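Local structure of aryl acylamidase (bacterium CSBL00001, 4YJ6) at residues S26-E39 with K51-E64. The protein probably hydrolyses the amide bond of N-acyl aryl amines, as an aryl acylamidase of the amidase signature family. Numbering follows the deposited sequence.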
ATOM      1  N   SER A  26      11.847 -13.681 -23.589  1.00 18.08           N
ATOM      2  CA  SER A  26      10.516 -13.421 -24.132  1.00 15.59           C
ATOM      3  C   SER A  26       9.525 -13.101 -23.015  1.00 14.77           C
ATOM      4  O   SER A  26       9.616 -13.671 -21.955  1.00 15.26           O
ATOM      5  CB  SER A  26       9.985 -14.680 -24.823  1.00 17.94           C
ATOM      6  OG  SER A  26       8.677 -14.412 -25.358  1.00 24.77           O
ATOM      7  N   PRO A  27       8.540 -12.221 -23.296  1.00 13.62           N
ATOM      8  CA  PRO A  27       7.410 -12.047 -22.366  1.00 14.47           C
ATOM      9  C   PRO A  27       6.787 -13.397 -21.992  1.00 13.77           C
ATOM     10  O   PRO A  27       6.382 -13.584 -20.846  1.00 13.55           O
ATOM     11  CB  PRO A  27       6.423 -11.210 -23.168  1.00 16.52           C
ATOM     12  CG  PRO A  27       7.256 -10.480 -24.168  1.00 17.75           C
ATOM     13  CD  PRO A  27       8.403 -11.390 -24.502  1.00 14.09           C
ATOM     14  N   ARG A  28       6.707 -14.333 -22.938  1.00 14.68           N
ATOM     15  CA  ARG A  28       6.181 -15.654 -22.605  1.00 17.25           C
ATOM     16  C   ARG A  28       6.962 -16.301 -21.479  1.00 15.48           C
ATOM     17  O   ARG A  28       6.387 -16.928 -20.598  1.00 16.10           O
ATOM     18  CB  ARG A  28       6.242 -16.600 -23.815  1.00 18.83           C
ATOM     19  CG  ARG A  28       5.427 -16.174 -25.045  1.00 22.03           C
ATOM     20  CD  ARG A  28       5.582 -17.282 -26.090  1.00 22.61           C
ATOM     21  NE  ARG A  28       4.890 -17.059 -27.362  1.00 23.72           N
ATOM     22  CZ  ARG A  28       3.659 -17.487 -27.632  1.00 21.79           C
ATOM     23  NH1 ARG A  28       2.947 -18.141 -26.684  1.00 20.20           N
ATOM     24  NH2 ARG A  28       3.155 -17.277 -28.865  1.00 25.00           N
ATOM     25  N   GLU A  29       8.294 -16.167 -21.506  1.00 15.08           N
ATOM     26  CA  GLU A  29       9.108 -16.829 -20.523  1.00 16.51           C
ATOM     27  C   GLU A  29       8.996 -16.082 -19.185  1.00 15.59           C
ATOM     28  O   GLU A  29       8.993 -16.685 -18.136  1.00 16.54           O
ATOM     29  CB  GLU A  29      10.569 -16.908 -20.972  1.00 20.43           C
ATOM     30  CG  GLU A  29      11.401 -17.673 -19.987  1.00 24.00           C
ATOM     31  CD  GLU A  29      12.862 -17.818 -20.405  1.00 35.71           C
ATOM     32  OE1 GLU A  29      13.693 -18.215 -19.533  1.00 37.53           O
ATOM     33  OE2 GLU A  29      13.176 -17.536 -21.592  1.00 35.03           O
ATOM     34  N   VAL A  30       8.857 -14.765 -19.236  1.00 13.21           N
ATOM     35  CA  VAL A  30       8.625 -14.024 -17.991  1.00 13.80           C
ATOM     36  C   VAL A  30       7.362 -14.561 -17.318  1.00 13.93           C
ATOM     37  O   VAL A  30       7.341 -14.805 -16.119  1.00 14.55           O
ATOM     38  CB  VAL A  30       8.451 -12.524 -18.241  1.00 12.94           C
ATOM     39  CG1 VAL A  30       8.064 -11.860 -16.900  1.00 14.53           C
ATOM     40  CG2 VAL A  30       9.757 -11.913 -18.790  1.00 14.74           C
ATOM     41  N   VAL A  31       6.293 -14.753 -18.087  1.00 13.10           N
ATOM     42  CA  VAL A  31       5.035 -15.216 -17.475  1.00 12.63           C
ATOM     43  C   VAL A  31       5.197 -16.631 -16.905  1.00 15.08           C
ATOM     44  O   VAL A  31       4.810 -16.889 -15.768  1.00 14.93           O
ATOM     45  CB  VAL A  31       3.905 -15.182 -18.489  1.00 11.61           C
ATOM     46  CG1 VAL A  31       2.668 -15.919 -17.993  1.00 11.94           C
ATOM     47  CG2 VAL A  31       3.600 -13.705 -18.857  1.00 14.48           C
ATOM     48  N   GLU A  32       5.764 -17.565 -17.681  1.00 14.47           N
ATOM     49  CA  GLU A  32       5.829 -18.952 -17.182  1.00 14.35           C
ATOM     50  C   GLU A  32       6.747 -19.057 -15.972  1.00 16.79           C
ATOM     51  O   GLU A  32       6.470 -19.789 -15.036  1.00 16.06           O
ATOM     52  CB  GLU A  32       6.303 -19.917 -18.284  1.00 16.78           C
ATOM     53  CG  GLU A  32       5.429 -19.930 -19.528  1.00 17.54           C
ATOM     54  CD  GLU A  32       3.977 -20.402 -19.287  1.00 17.67           C
ATOM     55  OE1 GLU A  32       3.659 -20.997 -18.225  1.00 17.48           O
ATOM     56  OE2 GLU A  32       3.149 -20.175 -20.215  1.00 18.73           O
ATOM     57  N   SER A  33       7.841 -18.305 -15.981  1.00 15.25           N
ATOM     58  CA  SER A  33       8.778 -18.326 -14.864  1.00 16.50           C
ATOM     59  C   SER A  33       8.185 -17.670 -13.622  1.00 16.92           C
ATOM     60  O   SER A  33       8.497 -18.079 -12.501  1.00 16.91           O
ATOM     61  CB  SER A  33      10.075 -17.625 -15.237  1.00 17.75           C
ATOM     62  OG  SER A  33      10.755 -18.328 -16.268  1.00 26.75           O
ATOM     63  N   THR A  34       7.338 -16.666 -13.817  1.00 15.36           N
ATOM     64  CA  THR A  34       6.684 -16.016 -12.672  1.00 15.27           C
ATOM     65  C   THR A  34       5.641 -16.974 -12.104  1.00 15.55           C
ATOM     66  O   THR A  34       5.473 -17.096 -10.901  1.00 14.75           O
ATOM     67  CB  THR A  34       6.020 -14.680 -13.066  1.00 13.44           C
ATOM     68  OG1 THR A  34       7.032 -13.790 -13.547  1.00 15.27           O
ATOM     69  CG2 THR A  34       5.346 -14.013 -11.839  1.00 14.62           C
ATOM     70  N   ILE A  35       4.951 -17.677 -12.992  1.00 14.99           N
ATOM     71  CA  ILE A  35       3.953 -18.646 -12.573  1.00 13.66           C
ATOM     72  C   ILE A  35       4.652 -19.721 -11.734  1.00 15.48           C
ATOM     73  O   ILE A  35       4.148 -20.132 -10.694  1.00 15.05           O
ATOM     74  CB  ILE A  35       3.235 -19.260 -13.798  1.00 14.55           C
ATOM     75  CG1 ILE A  35       2.246 -18.248 -14.380  1.00 13.40           C
ATOM     76  CG2 ILE A  35       2.482 -20.564 -13.434  1.00 15.16           C
ATOM     77  CD1 ILE A  35       1.657 -18.647 -15.797  1.00 15.24           C
ATOM     78  N   ASP A  36       5.820 -20.154 -12.183  1.00 15.59           N
ATOM     79  CA  ASP A  36       6.556 -21.169 -11.446  1.00 18.31           C
ATOM     80  C   ASP A  36       6.841 -20.685 -10.025  1.00 19.50           C
ATOM     81  O   ASP A  36       6.679 -21.450  -9.056  1.00 18.51           O
ATOM     82  CB  ASP A  36       7.884 -21.497 -12.118  1.00 20.41           C
ATOM     83  CG  ASP A  36       7.722 -22.244 -13.431  1.00 22.18           C
ATOM     84  OD1 ASP A  36       6.639 -22.830 -13.665  1.00 22.33           O
ATOM     85  OD2 ASP A  36       8.707 -22.227 -14.213  1.00 24.40           O
ATOM     86  N   LEU A  37       7.266 -19.423  -9.895  1.00 17.86           N
ATOM     87  CA  LEU A  37       7.568 -18.861  -8.567  1.00 17.03           C
ATOM     88  C   LEU A  37       6.312 -18.784  -7.695  1.00 16.16           C
ATOM     89  O   LEU A  37       6.368 -19.073  -6.506  1.00 17.49           O
ATOM     90  CB  LEU A  37       8.191 -17.455  -8.686  1.00 15.37           C
ATOM     91  CG  LEU A  37       9.613 -17.417  -9.216  1.00 17.39           C
ATOM     92  CD1 LEU A  37      10.043 -15.984  -9.440  1.00 18.33           C
ATOM     93  CD2 LEU A  37      10.580 -18.105  -8.232  1.00 19.57           C
ATOM     94  N   ILE A  38       5.185 -18.375  -8.278  1.00 13.54           N
ATOM     95  CA  ILE A  38       3.959 -18.321  -7.513  1.00 14.61           C
ATOM     96  C   ILE A  38       3.596 -19.726  -7.059  1.00 18.10           C
ATOM     97  O   ILE A  38       3.262 -19.942  -5.903  1.00 16.49           O
ATOM     98  CB  ILE A  38       2.783 -17.721  -8.333  1.00 14.57           C
ATOM     99  CG1 ILE A  38       3.042 -16.220  -8.613  1.00 13.83           C
ATOM    100  CG2 ILE A  38       1.482 -17.952  -7.598  1.00 16.97           C
ATOM    101  CD1 ILE A  38       2.046 -15.575  -9.656  1.00 15.52           C
ATOM    102  N   GLU A  39       3.620 -20.690  -7.982  1.00 16.00           N
ATOM    103  CA  GLU A  39       3.199 -22.033  -7.618  1.00 19.05           C
ATOM    104  C   GLU A  39       4.109 -22.663  -6.562  1.00 18.14           C
ATOM    105  O   GLU A  39       3.650 -23.439  -5.726  1.00 21.70           O
ATOM    106  CB  GLU A  39       3.107 -22.916  -8.882  1.00 19.47           C
ATOM    107  CG  GLU A  39       2.020 -22.440  -9.823  1.00 21.76           C
ATOM    108  CD  GLU A  39       0.635 -22.490  -9.189  1.00 23.89           C
ATOM    109  OE1 GLU A  39       0.275 -23.529  -8.580  1.00 23.87           O
ATOM    110  OE2 GLU A  39      -0.093 -21.482  -9.283  1.00 24.38           O
ATOM    111  N   LYS A  51      -5.792 -16.227  -9.917  1.00 14.88           N
ATOM    112  CA  LYS A  51      -4.732 -16.420 -10.886  1.00 15.24           C
ATOM    113  C   LYS A  51      -5.325 -16.211 -12.264  1.00 14.31           C
ATOM    114  O   LYS A  51      -6.358 -16.820 -12.597  1.00 15.93           O
ATOM    115  CB  LYS A  51      -4.152 -17.835 -10.754  1.00 16.59           C
ATOM    116  CG  LYS A  51      -3.463 -18.043  -9.412  1.00 17.78           C
ATOM    117  CD  LYS A  51      -3.153 -19.520  -9.098  1.00 20.11           C
ATOM    118  CE  LYS A  51      -2.402 -19.622  -7.757  1.00 23.67           C
ATOM    119  NZ  LYS A  51      -2.045 -21.040  -7.402  1.00 27.25           N
ATOM    120  N   ALA A  52      -4.694 -15.331 -13.040  1.00 12.81           N
ATOM    121  CA  ALA A  52      -5.146 -15.008 -14.402  1.00 14.26           C
ATOM    122  C   ALA A  52      -4.060 -15.445 -15.390  1.00 13.97           C
ATOM    123  O   ALA A  52      -3.639 -14.687 -16.275  1.00 15.03           O
ATOM    124  CB  ALA A  52      -5.417 -13.501 -14.547  1.00 17.04           C
ATOM    125  N   TYR A  53      -3.643 -16.687 -15.252  1.00 13.30           N
ATOM    126  CA  TYR A  53      -2.477 -17.139 -15.975  1.00 14.35           C
ATOM    127  C   TYR A  53      -2.727 -17.139 -17.481  1.00 12.99           C
ATOM    128  O   TYR A  53      -1.872 -16.723 -18.269  1.00 12.88           O
ATOM    129  CB  TYR A  53      -2.095 -18.538 -15.509  1.00 13.57           C
ATOM    130  CG  TYR A  53      -1.553 -18.626 -14.105  1.00 14.94           C
ATOM    131  CD1 TYR A  53      -1.252 -17.476 -13.361  1.00 12.63           C
ATOM    132  CD2 TYR A  53      -1.315 -19.866 -13.524  1.00 17.15           C
ATOM    133  CE1 TYR A  53      -0.694 -17.587 -12.078  1.00 16.17           C
ATOM    134  CE2 TYR A  53      -0.766 -19.970 -12.248  1.00 17.79           C
ATOM    135  CZ  TYR A  53      -0.467 -18.823 -11.536  1.00 17.44           C
ATOM    136  OH  TYR A  53       0.070 -18.920 -10.263  1.00 17.55           O
ATOM    137  N   ASP A  54      -3.885 -17.622 -17.925  1.00 13.36           N
ATOM    138  CA  ASP A  54      -4.064 -17.682 -19.378  1.00 12.64           C
ATOM    139  C   ASP A  54      -4.158 -16.283 -19.980  1.00 15.09           C
ATOM    140  O   ASP A  54      -3.660 -16.038 -21.075  1.00 14.46           O
ATOM    141  CB  ASP A  54      -5.311 -18.512 -19.764  1.00 15.27           C
ATOM    142  CG  ASP A  54      -5.045 -20.007 -19.745  1.00 19.08           C
ATOM    143  OD1 ASP A  54      -3.882 -20.423 -19.536  1.00 14.15           O
ATOM    144  OD2 ASP A  54      -6.018 -20.769 -19.946  1.00 18.77           O
ATOM    145  N   GLU A  55      -4.746 -15.337 -19.245  1.00 12.77           N
ATOM    146  CA  GLU A  55      -4.826 -13.994 -19.774  1.00 14.69           C
ATOM    147  C   GLU A  55      -3.431 -13.432 -19.955  1.00 13.58           C
ATOM    148  O   GLU A  55      -3.138 -12.765 -20.958  1.00 13.91           O
ATOM    149  CB  GLU A  55      -5.616 -13.075 -18.843  1.00 15.15           C
ATOM    150  CG  GLU A  55      -5.859 -11.722 -19.487  1.00 18.27           C
ATOM    151  CD  GLU A  55      -6.619 -10.765 -18.608  1.00 22.37           C
ATOM    152  OE1 GLU A  55      -7.839 -10.987 -18.427  1.00 21.73           O
ATOM    153  OE2 GLU A  55      -5.991  -9.816 -18.090  1.00 23.51           O
ATOM    154  N   ALA A  56      -2.597 -13.636 -18.938  1.00 10.69           N
ATOM    155  CA  ALA A  56      -1.236 -13.185 -19.000  1.00 12.92           C
ATOM    156  C   ALA A  56      -0.508 -13.841 -20.162  1.00 12.60           C
ATOM    157  O   ALA A  56       0.276 -13.164 -20.833  1.00 11.80           O
ATOM    158  CB  ALA A  56      -0.520 -13.455 -17.707  1.00 14.05           C
ATOM    159  N   ARG A  57      -0.758 -15.133 -20.403  1.00 13.53           N
ATOM    160  CA  ARG A  57      -0.116 -15.836 -21.551  1.00 13.77           C
ATOM    161  C   ARG A  57      -0.541 -15.235 -22.881  1.00 14.56           C
ATOM    162  O   ARG A  57       0.287 -15.073 -23.803  1.00 12.41           O
ATOM    163  CB  ARG A  57      -0.445 -17.338 -21.539  1.00 12.51           C
ATOM    164  CG  ARG A  57       0.165 -18.067 -20.353  1.00 14.60           C
ATOM    165  CD  ARG A  57      -0.362 -19.500 -20.259  1.00 14.55           C
ATOM    166  NE  ARG A  57       0.433 -20.302 -19.329  1.00 12.20           N
ATOM    167  CZ  ARG A  57      -0.063 -21.035 -18.346  1.00 16.01           C
ATOM    168  NH1 ARG A  57      -1.368 -21.065 -18.109  1.00 15.36           N
ATOM    169  NH2 ARG A  57       0.760 -21.715 -17.567  1.00 18.16           N
ATOM    170  N   GLU A  58      -1.828 -14.899 -22.993  1.00 13.11           N
ATOM    171  CA  GLU A  58      -2.360 -14.264 -24.200  1.00 14.03           C
ATOM    172  C   GLU A  58      -1.729 -12.920 -24.424  1.00 14.11           C
ATOM    173  O   GLU A  58      -1.282 -12.602 -25.527  1.00 13.24           O
ATOM    174  CB  GLU A  58      -3.883 -14.079 -24.077  1.00 17.14           C
ATOM    175  CG  GLU A  58      -4.616 -15.396 -23.969  1.00 18.75           C
ATOM    176  CD  GLU A  58      -6.085 -15.184 -23.672  1.00 27.42           C
ATOM    177  OE1 GLU A  58      -6.835 -14.823 -24.632  1.00 26.11           O
ATOM    178  OE2 GLU A  58      -6.477 -15.357 -22.481  1.00 23.90           O
ATOM    179  N   LYS A  59      -1.632 -12.134 -23.347  1.00 12.65           N
ATOM    180  CA  LYS A  59      -1.040 -10.812 -23.470  1.00 14.15           C
ATOM    181  C   LYS A  59       0.427 -10.963 -23.811  1.00 13.77           C
ATOM    182  O   LYS A  59       0.954 -10.184 -24.593  1.00 12.79           O
ATOM    183  CB  LYS A  59      -1.165 -10.015 -22.173  1.00 16.20           C
ATOM    184  CG  LYS A  59      -2.600  -9.647 -21.768  1.00 20.79           C
ATOM    185  CD  LYS A  59      -3.220  -8.688 -22.729  1.00 25.76           C
ATOM    186  CE  LYS A  59      -4.608  -8.236 -22.220  1.00 29.57           C
ATOM    187  NZ  LYS A  59      -4.873  -6.864 -22.692  1.00 33.07           N
ATOM    188  N   ALA A  60       1.091 -11.948 -23.207  1.00 11.97           N
ATOM    189  CA  ALA A  60       2.526 -12.129 -23.486  1.00 12.03           C
ATOM    190  C   ALA A  60       2.759 -12.496 -24.947  1.00 13.85           C
ATOM    191  O   ALA A  60       3.738 -12.042 -25.552  1.00 12.55           O
ATOM    192  CB  ALA A  60       3.105 -13.199 -22.592  1.00 13.09           C
ATOM    193  N   ALA A  61       1.894 -13.348 -25.513  1.00 12.68           N
ATOM    194  CA  ALA A  61       2.050 -13.726 -26.954  1.00 11.82           C
ATOM    195  C   ALA A  61       1.932 -12.517 -27.859  1.00 12.33           C
ATOM    196  O   ALA A  61       2.686 -12.363 -28.816  1.00 13.26           O
ATOM    197  CB  ALA A  61       1.015 -14.818 -27.372  1.00 12.29           C
ATOM    198  N   ALA A  62       0.982 -11.635 -27.556  1.00 11.73           N
ATOM    199  CA  ALA A  62       0.773 -10.444 -28.367  1.00 14.99           C
ATOM    200  C   ALA A  62       1.951  -9.468 -28.189  1.00 13.20           C
ATOM    201  O   ALA A  62       2.393  -8.831 -29.143  1.00 13.19           O
ATOM    202  CB  ALA A  62      -0.572  -9.779 -27.989  1.00 14.92           C
ATOM    203  N   LEU A  63       2.462  -9.375 -26.964  1.00 10.74           N
ATOM    204  CA  LEU A  63       3.588  -8.467 -26.690  1.00 11.92           C
ATOM    205  C   LEU A  63       4.825  -8.994 -27.412  1.00 13.11           C
ATOM    206  O   LEU A  63       5.601  -8.236 -28.037  1.00 13.91           O
ATOM    207  CB  LEU A  63       3.843  -8.428 -25.181  1.00 11.75           C
ATOM    208  CG  LEU A  63       4.417  -7.156 -24.529  1.00 20.33           C
ATOM    209  CD1 LEU A  63       5.232  -7.482 -23.272  1.00 15.80           C
ATOM    210  CD2 LEU A  63       5.089  -6.108 -25.415  1.00 16.00           C
ATOM    211  N   GLU A  64       4.989 -10.308 -27.356  1.00 13.75           N
ATOM    212  CA  GLU A  64       6.127 -10.928 -28.024  1.00 13.57           C
ATOM    213  C   GLU A  64       6.057 -10.640 -29.522  1.00 14.07           C
ATOM    214  O   GLU A  64       7.082 -10.297 -30.139  1.00 13.59           O
ATOM    215  CB  GLU A  64       6.139 -12.424 -27.768  1.00 14.37           C
ATOM    216  CG  GLU A  64       7.250 -13.159 -28.556  1.00 16.10           C
ATOM    217  CD  GLU A  64       7.127 -14.660 -28.439  1.00 22.00           C
ATOM    218  OE1 GLU A  64       7.897 -15.271 -27.666  1.00 22.72           O
ATOM    219  OE2 GLU A  64       6.250 -15.239 -29.130  1.00 25.52           O
TER
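R57 reaches across to E32. Out from CB, CG packs on V31 CG1, CD passes E32 OE2, NE donates to that oxygen at 2.9 Å and NH2 to the syn lone pair of E32 OE1 at 3.1 Å. In this side-on, two-nitrogen salt bridge the guanidinium and carboxylate planes are nearly coplanar, 22° apart. NH1 extends it to D54 OD1 as a network; I35 CD1 covers one guanidinium face. A leucine here would probably leave E32 and D54 without their shared positive partner and the E32 carboxylate freer to turn. At the K51 end, I35 CG1 sits over the centre of the Y53 ring, 3.6 Å from its centroid, a CH-pi contact. E39 OE2 takes Y53 OH on its anti lone pair and salt-bridges K51 NZ, each at 2.7 Å. At the other end E64 (CG anti to the backbone N, chi1 175°) accepts a hydrogen bond from S26 OG on OE1 and, from above its plane, a salt bridge from R28 NE on OE2. P27 CB packs on A60 CB, where the backbones are closest, and V31 CG2 reaches the same methyl. Helices 27-39 and 53-64 thus pair antiparallel (158°), joined through strand 48-51 as a helix-strand-helix unit.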